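PDB 3MOG: probable 3-hydroxybutyryl-CoA dehydrogenase from Escherichia coli, which catalyses the NAD(+)-dependent oxidation of 3-hydroxyadipyl-CoA to 3-oxoadipyl-CoA in the phenylacetate degradation pathway, working as a homotrimer. Local coordinates for residues G28-L33 against R72-T77; I123-I128 against E154-L159; P230-D235 against Y283-E288; S303-E308 against E316-L321. All coordinates share one frame; numbering follows the deposited sequence.

Contact 1: residues G28-L33 against R72-T77; sequences GHQVLL and RLIPVT
Apolar side chains gather on both faces of this pair of parallel strands, which cross at -34°. On one face Val31 meets Leu73 through CD2 of the leucine, 4.2 Å from Val31 CB. On the other, CD2 of Leu32 reaches obliquely to CG1 of Val76 at 4.0 Å, and the tip of Ile74, its CD1, lies 3.6 Å from CD of Gln30, touching the amide end of a side chain bent at chi2. Between these layers runs the ladder of a parallel sheet: Val31 N gives to Arg72 O, Ile74 N to Val31 O, Leu33 N to Ile74 O and Val76 N to Leu33 O. The bond from Ile74 N to Val31 O, 2.8 Å long, lies nearly along the C=O axis, whereas the last two donors stand above their carbonyl planes. At the polar edge Arg72, bent at chi3 (-73°), runs past His29 O and brings its guanidinium flat against CA of Gly28, 3.6 Å above the plane over its centre; its NE bonds to Ala25 O. An alanine here removes both the flat cover and the link to Ala25 and would probably loosen the chain around Gly28. Strand 73-76 is one of two edge strands of the Rossmann sheet within this chain, next to strand 31-34; helices 15-26 and 38-57 pack on the Val31, Leu73 and Leu33 face, while strand 8-11 continues the sheet beyond strand 31-34.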
# COMPACT_ATOMS: atom_id res chain seq x y z
N GLY C 28 -13.89 0.07 -47.19
CA GLY C 28 -14.38 1.12 -48.08
C GLY C 28 -13.98 2.53 -47.74
O GLY C 28 -14.42 3.49 -48.38
N HIS C 29 -13.12 2.69 -46.73
CA HIS C 29 -12.67 4.01 -46.34
C HIS C 29 -11.37 4.41 -47.00
O HIS C 29 -10.43 3.62 -47.07
CB HIS C 29 -12.53 4.11 -44.81
CG HIS C 29 -13.81 3.87 -44.09
ND1 HIS C 29 -14.67 4.89 -43.73
CD2 HIS C 29 -14.41 2.72 -43.68
CE1 HIS C 29 -15.72 4.38 -43.12
NE2 HIS C 29 -15.59 3.07 -43.09
N GLN C 30 -11.34 5.64 -47.48
CA GLN C 30 -10.11 6.30 -47.86
C GLN C 30 -9.29 6.49 -46.57
O GLN C 30 -9.79 7.06 -45.59
CB GLN C 30 -10.43 7.64 -48.55
CG GLN C 30 -9.22 8.47 -48.95
CD GLN C 30 -9.33 8.99 -50.37
OE1 GLN C 30 -9.22 10.20 -50.62
NE2 GLN C 30 -9.53 8.07 -51.32
N VAL C 31 -8.06 5.97 -46.57
CA VAL C 31 -7.21 6.03 -45.38
C VAL C 31 -5.97 6.89 -45.59
O VAL C 31 -5.13 6.58 -46.44
CB VAL C 31 -6.81 4.63 -44.86
CG1 VAL C 31 -5.87 4.74 -43.65
CG2 VAL C 31 -8.05 3.83 -44.49
N LEU C 32 -5.86 7.96 -44.81
CA LEU C 32 -4.65 8.76 -44.77
C LEU C 32 -3.73 8.19 -43.70
O LEU C 32 -3.99 8.34 -42.51
CB LEU C 32 -4.99 10.22 -44.46
CG LEU C 32 -5.94 10.92 -45.45
CD1 LEU C 32 -6.40 12.26 -44.91
CD2 LEU C 32 -5.31 11.11 -46.82
N LEU C 33 -2.68 7.50 -44.13
CA LEU C 33 -1.72 6.92 -43.20
C LEU C 33 -0.55 7.90 -42.98
O LEU C 33 0.27 8.11 -43.86
CB LEU C 33 -1.22 5.57 -43.72
CG LEU C 33 -0.30 4.70 -42.83
CD1 LEU C 33 -0.96 4.29 -41.50
CD2 LEU C 33 0.10 3.46 -43.61
N ARG C 72 -6.85 2.50 -51.57
CA ARG C 72 -7.38 3.45 -50.58
C ARG C 72 -6.35 3.86 -49.53
O ARG C 72 -6.59 4.78 -48.75
CB ARG C 72 -8.69 2.92 -49.95
CG ARG C 72 -9.87 2.95 -50.92
CD ARG C 72 -11.18 2.44 -50.32
NE ARG C 72 -11.21 0.99 -50.15
CZ ARG C 72 -12.09 0.17 -50.73
NH1 ARG C 72 -13.03 0.64 -51.54
NH2 ARG C 72 -12.03 -1.13 -50.48
N LEU C 73 -5.20 3.20 -49.53
CA LEU C 73 -4.12 3.52 -48.60
C LEU C 73 -3.23 4.64 -49.11
O LEU C 73 -2.34 4.41 -49.92
CB LEU C 73 -3.27 2.27 -48.29
CG LEU C 73 -3.95 1.19 -47.43
CD1 LEU C 73 -3.18 -0.12 -47.51
CD2 LEU C 73 -4.10 1.65 -45.97
N ILE C 74 -3.47 5.85 -48.62
CA ILE C 74 -2.72 7.03 -49.06
C ILE C 74 -1.69 7.48 -48.01
O ILE C 74 -2.07 8.00 -46.96
CB ILE C 74 -3.67 8.19 -49.45
CG1 ILE C 74 -4.80 7.68 -50.35
CG2 ILE C 74 -2.88 9.33 -50.12
CD1 ILE C 74 -5.79 8.72 -50.80
N PRO C 75 -0.38 7.26 -48.28
CA PRO C 75 0.66 7.71 -47.35
C PRO C 75 0.85 9.22 -47.40
O PRO C 75 0.98 9.80 -48.49
CB PRO C 75 1.92 6.99 -47.83
CG PRO C 75 1.67 6.68 -49.28
CD PRO C 75 0.17 6.57 -49.46
N VAL C 76 0.83 9.85 -46.24
CA VAL C 76 0.98 11.30 -46.12
C VAL C 76 2.03 11.64 -45.07
O VAL C 76 2.17 10.92 -44.06
CB VAL C 76 -0.38 12.04 -45.81
CG1 VAL C 76 -1.39 11.83 -46.94
CG2 VAL C 76 -0.97 11.60 -44.48
N THR C 77 2.76 12.72 -45.33
CA THR C 77 3.83 13.20 -44.45
C THR C 77 3.49 14.60 -43.91
O THR C 77 4.12 15.11 -42.99
CB THR C 77 5.18 13.24 -45.20
OG1 THR C 77 5.33 12.05 -45.97
CG2 THR C 77 6.34 13.33 -44.23

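Contact 2: residues I123-I128 against E154-L159; sequences ISITAI and EVVSGL
Packing is closest where Ile125 and Thr126, at the start of the short helix 125-128 with Ser124 as its N-cap, bear on Gly158 just beyond the end of strand 152-157. CG2 of Ile125, anti to its backbone N, lies 3.7 Å from Gly158 N, and a side chain on this glycine would clash with that methyl. The other branch, CG1, crosses CG1 of Val156 obliquely at 3.9 Å. OG1 of Thr126, beside its own backbone N (chi1 -49°), accepts a fairly straight bond from Leu159 N at 3.1 Å (164° at the hydrogen). A valine here removes the acceptor of Leu159 N and would probably slacken the join between helix and strand end. The outer flank is looser: the side chain of Leu159, partly exposed, meets CG2 of Thr126 through CB alone. There a second subunit closes in, its Ile270 packing on Thr126 and its Arg273 on Leu159, so the contact borders a subunit interface. Within the chain, strand 152-157 runs between strands 138-143 and 179-184 of the NAD-binding sheet, with helix 163-175 against Val155 and Ser157 and helix 96-109 against Ala127 and Ile128.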
# COMPACT_ATOMS: atom_id res chain seq x y z
N ILE C 123 -2.63 5.23 -21.44
CA ILE C 123 -2.79 6.64 -21.12
C ILE C 123 -4.26 6.99 -20.95
O ILE C 123 -5.11 6.50 -21.68
CB ILE C 123 -2.13 7.53 -22.22
CG1 ILE C 123 -0.65 7.18 -22.39
CG2 ILE C 123 -2.30 8.99 -21.91
CD1 ILE C 123 0.22 7.35 -21.12
N SER C 124 -4.53 7.85 -19.97
CA SER C 124 -5.86 8.39 -19.74
C SER C 124 -6.34 9.22 -20.92
O SER C 124 -5.61 10.06 -21.44
CB SER C 124 -5.87 9.27 -18.49
OG SER C 124 -7.15 9.87 -18.31
N ILE C 125 -7.59 8.97 -21.32
CA ILE C 125 -8.24 9.74 -22.37
C ILE C 125 -8.44 11.16 -21.88
O ILE C 125 -8.18 12.13 -22.60
CB ILE C 125 -9.62 9.13 -22.76
CG1 ILE C 125 -9.49 7.66 -23.18
CG2 ILE C 125 -10.29 9.95 -23.85
CD1 ILE C 125 -8.42 7.35 -24.22
N THR C 126 -8.90 11.27 -20.63
CA THR C 126 -9.13 12.54 -19.95
C THR C 126 -7.90 13.45 -19.97
O THR C 126 -8.04 14.65 -20.23
CB THR C 126 -9.59 12.28 -18.50
OG1 THR C 126 -10.66 11.33 -18.52
CG2 THR C 126 -10.11 13.56 -17.85
N ALA C 127 -6.72 12.88 -19.74
CA ALA C 127 -5.47 13.64 -19.77
C ALA C 127 -5.04 14.02 -21.18
O ALA C 127 -4.43 15.07 -21.38
CB ALA C 127 -4.36 12.88 -19.05
N ILE C 128 -5.36 13.16 -22.15
CA ILE C 128 -5.13 13.46 -23.57
C ILE C 128 -6.03 14.62 -23.99
O ILE C 128 -5.58 15.58 -24.62
CB ILE C 128 -5.37 12.22 -24.47
CG1 ILE C 128 -4.26 11.20 -24.28
CG2 ILE C 128 -5.46 12.61 -25.96
CD1 ILE C 128 -4.66 9.79 -24.68
N GLU C 154 -12.25 -1.74 -27.61
CA GLU C 154 -12.76 -1.04 -26.45
C GLU C 154 -12.94 0.43 -26.82
O GLU C 154 -11.98 1.09 -27.23
CB GLU C 154 -11.79 -1.20 -25.28
CG GLU C 154 -11.68 -2.63 -24.76
CD GLU C 154 -10.69 -2.78 -23.61
OE1 GLU C 154 -9.49 -2.51 -23.82
OE2 GLU C 154 -11.12 -3.19 -22.51
N VAL C 155 -14.18 0.91 -26.73
CA VAL C 155 -14.50 2.29 -27.04
C VAL C 155 -14.50 3.07 -25.73
O VAL C 155 -15.36 2.89 -24.88
CB VAL C 155 -15.89 2.43 -27.72
CG1 VAL C 155 -16.23 3.90 -27.94
CG2 VAL C 155 -15.94 1.66 -29.04
N VAL C 156 -13.50 3.92 -25.55
CA VAL C 156 -13.22 4.43 -24.21
C VAL C 156 -13.63 5.88 -24.03
O VAL C 156 -13.13 6.76 -24.75
CB VAL C 156 -11.73 4.28 -23.87
CG1 VAL C 156 -11.52 4.46 -22.39
CG2 VAL C 156 -11.24 2.93 -24.30
N SER C 157 -14.53 6.12 -23.09
CA SER C 157 -14.93 7.50 -22.77
C SER C 157 -13.99 8.13 -21.76
O SER C 157 -13.73 7.57 -20.68
CB SER C 157 -16.36 7.57 -22.25
OG SER C 157 -17.30 7.12 -23.22
N GLY C 158 -13.48 9.30 -22.11
CA GLY C 158 -12.88 10.18 -21.12
C GLY C 158 -14.00 10.93 -20.44
O GLY C 158 -15.18 10.78 -20.81
N LEU C 159 -13.64 11.74 -19.45
CA LEU C 159 -14.60 12.56 -18.70
C LEU C 159 -15.54 13.36 -19.60
O LEU C 159 -16.75 13.36 -19.39
CB LEU C 159 -13.83 13.50 -17.76
CG LEU C 159 -14.58 14.43 -16.82
CD1 LEU C 159 -15.26 13.62 -15.71
CD2 LEU C 159 -13.60 15.45 -16.26

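Contact 3: residues P230-D235 against Y283-E288; sequences PLELTD and YDWRAE. With GOL (glycerol), chain H.
Two aromatic rings, Tyr283 and Trp285, turn faces to one glycerol molecule and edges to helix 230-237. Over the tyrosine ring sits glycerol C1, 3.7 Å above the plane and offset toward the rim; over the indole lies glycerol O3, likewise displaced from the centre. In the plane of the tyrosine ring, Glu232 N meets the CE1 edge at 3.7 Å, and the indole presents its NE1 edge to Asp235. This carboxylate is the hub of the contact, because its OD2 accepts two bonds of 2.8 Å, from Trp285 NE1 and from Tyr283 N. The backbone N-H uses the syn lone pair, whereas the indole N-H comes from above the carboxylate plane, 39° out of it, while keeping the oxygen close to its own ring plane. OD1 is occupied as well, by Gln239 NE2 and Val282 N, so the acid is held at both oxygens, and so many donors would probably favour its ionised form. Glu232, extended beyond CG, crosses the indole at about a right angle, its CG 4.0 Å from Trp285 CH2; its main polar partner is Arg289, and the bond it receives from glycerol O1 is weak. The glycerol, probably from the crystallisation liquor, lies between the glutamate and the two ring faces, with a second weak bond from O3 to Asp284 O. One turn of helix 230-237 is thus tied to the loop after helix 263-270 in the C-terminal domain, with Tyr283 OH bonded to Asp217 of helix 213-223 and helix 196-207 packing on Pro230, Leu233 and Thr234.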
# COMPACT_ATOMS: atom_id res chain seq x y z
N PRO C 230 -1.13 -19.47 -18.26
CA PRO C 230 -0.70 -18.09 -18.00
C PRO C 230 0.82 -17.88 -18.14
O PRO C 230 1.23 -16.84 -18.63
CB PRO C 230 -1.13 -17.86 -16.55
CG PRO C 230 -1.16 -19.21 -15.93
CD PRO C 230 -1.67 -20.11 -17.04
N LEU C 231 1.63 -18.86 -17.77
CA LEU C 231 3.09 -18.64 -17.75
C LEU C 231 3.68 -18.71 -19.16
O LEU C 231 4.41 -17.82 -19.58
CB LEU C 231 3.76 -19.59 -16.76
CG LEU C 231 3.28 -19.44 -15.30
CD1 LEU C 231 3.59 -20.68 -14.49
CD2 LEU C 231 3.89 -18.22 -14.63
N GLU C 232 3.29 -19.73 -19.91
CA GLU C 232 3.61 -19.79 -21.34
C GLU C 232 3.14 -18.54 -22.11
O GLU C 232 3.89 -18.00 -22.93
CB GLU C 232 3.04 -21.05 -21.97
CG GLU C 232 3.46 -21.25 -23.41
CD GLU C 232 2.99 -22.55 -24.01
OE1 GLU C 232 2.54 -23.44 -23.24
OE2 GLU C 232 3.07 -22.69 -25.25
N LEU C 233 1.92 -18.07 -21.84
CA LEU C 233 1.40 -16.84 -22.44
C LEU C 233 2.24 -15.61 -22.07
O LEU C 233 2.46 -14.76 -22.92
CB LEU C 233 -0.08 -16.61 -22.07
CG LEU C 233 -0.86 -15.48 -22.76
CD1 LEU C 233 -1.06 -15.77 -24.23
CD2 LEU C 233 -2.20 -15.24 -22.09
N THR C 234 2.73 -15.53 -20.84
CA THR C 234 3.67 -14.44 -20.52
C THR C 234 4.99 -14.54 -21.30
O THR C 234 5.55 -13.51 -21.70
CB THR C 234 3.98 -14.30 -19.01
OG1 THR C 234 4.66 -15.46 -18.52
CG2 THR C 234 2.71 -14.07 -18.21
N ASP C 235 5.48 -15.77 -21.53
CA ASP C 235 6.66 -16.00 -22.38
C ASP C 235 6.41 -15.59 -23.83
O ASP C 235 7.30 -15.06 -24.49
CB ASP C 235 7.12 -17.47 -22.32
CG ASP C 235 8.25 -17.72 -21.32
OD1 ASP C 235 8.53 -16.83 -20.48
OD2 ASP C 235 8.88 -18.81 -21.37
N TYR C 283 10.31 -20.52 -19.63
CA TYR C 283 10.71 -21.70 -20.38
C TYR C 283 11.91 -21.45 -21.27
O TYR C 283 12.24 -20.29 -21.57
CB TYR C 283 9.55 -22.17 -21.26
CG TYR C 283 8.33 -22.55 -20.47
CD1 TYR C 283 7.26 -21.67 -20.37
CD2 TYR C 283 8.26 -23.77 -19.80
CE1 TYR C 283 6.13 -22.01 -19.64
CE2 TYR C 283 7.14 -24.11 -19.07
CZ TYR C 283 6.07 -23.22 -18.99
OH TYR C 283 4.95 -23.54 -18.26
N ASP C 284 12.53 -22.55 -21.69
CA ASP C 284 13.57 -22.55 -22.71
C ASP C 284 12.89 -22.76 -24.05
O ASP C 284 12.20 -23.76 -24.26
CB ASP C 284 14.56 -23.69 -22.45
CG ASP C 284 15.93 -23.41 -23.01
OD1 ASP C 284 16.03 -23.08 -24.22
OD2 ASP C 284 16.92 -23.51 -22.25
N TRP C 285 13.08 -21.82 -24.97
CA TRP C 285 12.39 -21.88 -26.25
C TRP C 285 13.24 -22.48 -27.39
O TRP C 285 12.78 -22.58 -28.53
CB TRP C 285 11.81 -20.51 -26.61
CG TRP C 285 10.63 -20.19 -25.76
CD1 TRP C 285 10.64 -19.61 -24.52
CD2 TRP C 285 9.26 -20.47 -26.05
NE1 TRP C 285 9.36 -19.50 -24.03
CE2 TRP C 285 8.49 -20.02 -24.95
CE3 TRP C 285 8.60 -21.06 -27.14
CZ2 TRP C 285 7.10 -20.13 -24.91
CZ3 TRP C 285 7.21 -21.18 -27.09
CH2 TRP C 285 6.48 -20.71 -25.98
N ARG C 286 14.46 -22.89 -27.05
CA ARG C 286 15.33 -23.60 -27.98
C ARG C 286 14.86 -25.06 -28.12
O ARG C 286 14.43 -25.48 -29.20
CB ARG C 286 16.79 -23.53 -27.51
CG ARG C 286 17.26 -22.11 -27.22
CD ARG C 286 18.52 -22.12 -26.36
NE ARG C 286 18.57 -20.95 -25.48
CZ ARG C 286 19.09 -19.77 -25.81
NH1 ARG C 286 19.61 -19.57 -27.01
NH2 ARG C 286 19.09 -18.78 -24.92
N ALA C 287 14.94 -25.80 -27.01
CA ALA C 287 14.39 -27.16 -26.92
C ALA C 287 12.86 -27.11 -26.99
O ALA C 287 12.23 -26.27 -26.35
CB ALA C 287 14.85 -27.84 -25.63
N GLU C 288 12.27 -28.01 -27.77
CA GLU C 288 10.82 -28.03 -28.01
C GLU C 288 10.01 -28.44 -26.77
O GLU C 288 10.55 -29.05 -25.84
CB GLU C 288 10.48 -28.92 -29.21
CG GLU C 288 10.92 -28.34 -30.55
CD GLU C 288 10.41 -29.14 -31.75
OE1 GLU C 288 10.35 -30.39 -31.67
OE2 GLU C 288 10.09 -28.51 -32.78
C1 GOL H . 6.46 -25.27 -22.70
O1 GOL H . 5.05 -25.21 -22.66
C2 GOL H . 7.05 -24.20 -23.61
O2 GOL H . 6.30 -24.06 -24.81
C3 GOL H . 8.48 -24.58 -23.96
O3 GOL H . 8.98 -23.75 -24.99

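Contact 4: residues S303-E308 against E316-L321; sequences SPMKVE and EIDDVL
The carboxylate of Asp318 grips the approach to the first strand of a β-hairpin. Its OD1 accepts from two successive backbone N-H groups, Met305 N and Lys306 N, each at 3.0 Å; the first uses the syn lone pair, the second arrives from above the carboxylate plane. Met305 N also makes a weak bond to OD2, whose stronger partner is Lys367 through a salt bridge. The backbone of the aspartate answers in return, Asp318 N giving to Lys306 O in a nearly straight bond (172° at the hydrogen). Farther along the hairpin Glu308 and Glu316 form a hydrogen-bonded antiparallel pair, joined in both directions at 3.0 Å between Glu308 N and Glu316 O and between Glu316 N and Glu308 O. Their acids stand on the same face, OE1 of Glu308 4.6 Å from OE2 of Glu316, a like-charge proximity that Lys306 may ease through its long salt bridge to Glu308. On the other face lies the packing: CB of Pro304 is tight against CG2 of Ile317 at 3.5 Å, the two side chains lying alongside and pointing the same way, and Val307 CG2 touches that methyl more loosely. A type II' turn from Ile317 to Val320 carries the chain into strand 320-324. Strand 307-309 is one of the two edge strands of the six-stranded sheet within this chain, and helix 362-373 lies against Pro304, Val307 and Val320.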
# COMPACT_ATOMS: atom_id res chain seq x y z
N SER C 303 -8.58 -50.92 -6.33
CA SER C 303 -9.96 -50.45 -6.43
C SER C 303 -10.65 -50.33 -5.07
O SER C 303 -10.50 -51.21 -4.22
CB SER C 303 -10.77 -51.38 -7.33
OG SER C 303 -12.16 -51.12 -7.21
N PRO C 304 -11.39 -49.23 -4.85
CA PRO C 304 -12.22 -49.02 -3.66
C PRO C 304 -13.36 -50.03 -3.52
O PRO C 304 -13.87 -50.55 -4.52
CB PRO C 304 -12.81 -47.63 -3.89
CG PRO C 304 -12.59 -47.33 -5.35
CD PRO C 304 -11.33 -48.02 -5.69
N MET C 305 -13.78 -50.28 -2.28
CA MET C 305 -14.91 -51.17 -2.04
C MET C 305 -16.25 -50.44 -2.14
O MET C 305 -17.24 -51.02 -2.61
CB MET C 305 -14.77 -51.88 -0.68
CG MET C 305 -13.71 -52.99 -0.64
SD MET C 305 -13.90 -54.28 -1.90
CE MET C 305 -15.51 -54.96 -1.49
N LYS C 306 -16.27 -49.18 -1.71
CA LYS C 306 -17.50 -48.38 -1.69
C LYS C 306 -17.26 -46.91 -2.06
O LYS C 306 -16.50 -46.21 -1.39
CB LYS C 306 -18.16 -48.48 -0.30
CG LYS C 306 -19.58 -47.94 -0.21
CD LYS C 306 -20.04 -47.92 1.24
CE LYS C 306 -21.30 -47.10 1.43
NZ LYS C 306 -21.58 -46.90 2.88
N VAL C 307 -17.92 -46.48 -3.13
CA VAL C 307 -17.83 -45.10 -3.62
C VAL C 307 -19.20 -44.42 -3.52
O VAL C 307 -20.18 -44.89 -4.09
CB VAL C 307 -17.33 -45.03 -5.08
CG1 VAL C 307 -17.33 -43.60 -5.58
CG2 VAL C 307 -15.94 -45.62 -5.20
N GLU C 308 -19.25 -43.30 -2.80
CA GLU C 308 -20.50 -42.60 -2.57
C GLU C 308 -20.38 -41.09 -2.79
O GLU C 308 -19.82 -40.36 -1.96
CB GLU C 308 -21.02 -42.90 -1.17
CG GLU C 308 -22.46 -42.54 -0.95
CD GLU C 308 -22.83 -42.53 0.52
OE1 GLU C 308 -22.25 -43.32 1.29
OE2 GLU C 308 -23.71 -41.72 0.89
N GLU C 316 -17.03 -39.84 -0.99
CA GLU C 316 -16.40 -40.71 -0.01
C GLU C 316 -16.02 -42.08 -0.60
O GLU C 316 -16.87 -42.82 -1.11
CB GLU C 316 -17.15 -40.73 1.34
CG GLU C 316 -17.82 -41.99 1.81
CD GLU C 316 -18.28 -41.86 3.25
OE1 GLU C 316 -17.80 -42.65 4.10
OE2 GLU C 316 -19.08 -40.94 3.55
N ILE C 317 -14.72 -42.35 -0.59
CA ILE C 317 -14.12 -43.52 -1.22
C ILE C 317 -13.50 -44.32 -0.09
O ILE C 317 -12.45 -43.94 0.43
CB ILE C 317 -13.06 -43.08 -2.25
CG1 ILE C 317 -13.66 -42.10 -3.27
CG2 ILE C 317 -12.49 -44.27 -2.98
CD1 ILE C 317 -12.66 -41.36 -4.10
N ASP C 318 -14.16 -45.42 0.29
CA ASP C 318 -13.89 -46.16 1.53
C ASP C 318 -13.87 -45.23 2.75
O ASP C 318 -14.92 -44.81 3.22
CB ASP C 318 -12.64 -47.06 1.41
CG ASP C 318 -12.84 -48.23 0.44
OD1 ASP C 318 -13.99 -48.67 0.23
OD2 ASP C 318 -11.84 -48.72 -0.12
N ASP C 319 -12.68 -44.90 3.25
CA ASP C 319 -12.55 -43.92 4.34
C ASP C 319 -12.00 -42.55 3.89
O ASP C 319 -12.00 -41.59 4.67
CB ASP C 319 -11.70 -44.48 5.49
CG ASP C 319 -10.32 -44.94 5.03
OD1 ASP C 319 -10.16 -45.30 3.84
OD2 ASP C 319 -9.39 -44.94 5.87
N VAL C 320 -11.55 -42.47 2.63
CA VAL C 320 -11.01 -41.24 2.04
C VAL C 320 -12.11 -40.29 1.60
O VAL C 320 -13.00 -40.67 0.83
CB VAL C 320 -10.17 -41.54 0.79
CG1 VAL C 320 -9.32 -40.32 0.39
CG2 VAL C 320 -9.31 -42.75 1.00
N LEU C 321 -12.05 -39.05 2.08
CA LEU C 321 -12.87 -38.00 1.50
C LEU C 321 -12.10 -37.34 0.37
O LEU C 321 -11.00 -36.83 0.56
CB LEU C 321 -13.28 -36.96 2.55
CG LEU C 321 -14.22 -37.39 3.68
CD1 LEU C 321 -14.69 -36.18 4.47
CD2 LEU C 321 -15.43 -38.16 3.18

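Contacts 1 and 2 belong to one sheet of the NAD-binding domain, their centres 25 Å apart: contact 1 includes one of its two edge strands, near a glycine-rich pattern of Rossmann type that probably helps hold the cofactor, and contact 2 lies toward the other side, beside a neighbouring subunit. Contact 3 sits in the following helical domain, its nearest atoms about 15 Å from those of contact 2. Contact 4 edges a second, separate sheet, 40 Å from contact 3 and 70 Å from contact 1, centre to centre. The four follow one another along the chain, and glycerol is bound at contact 3.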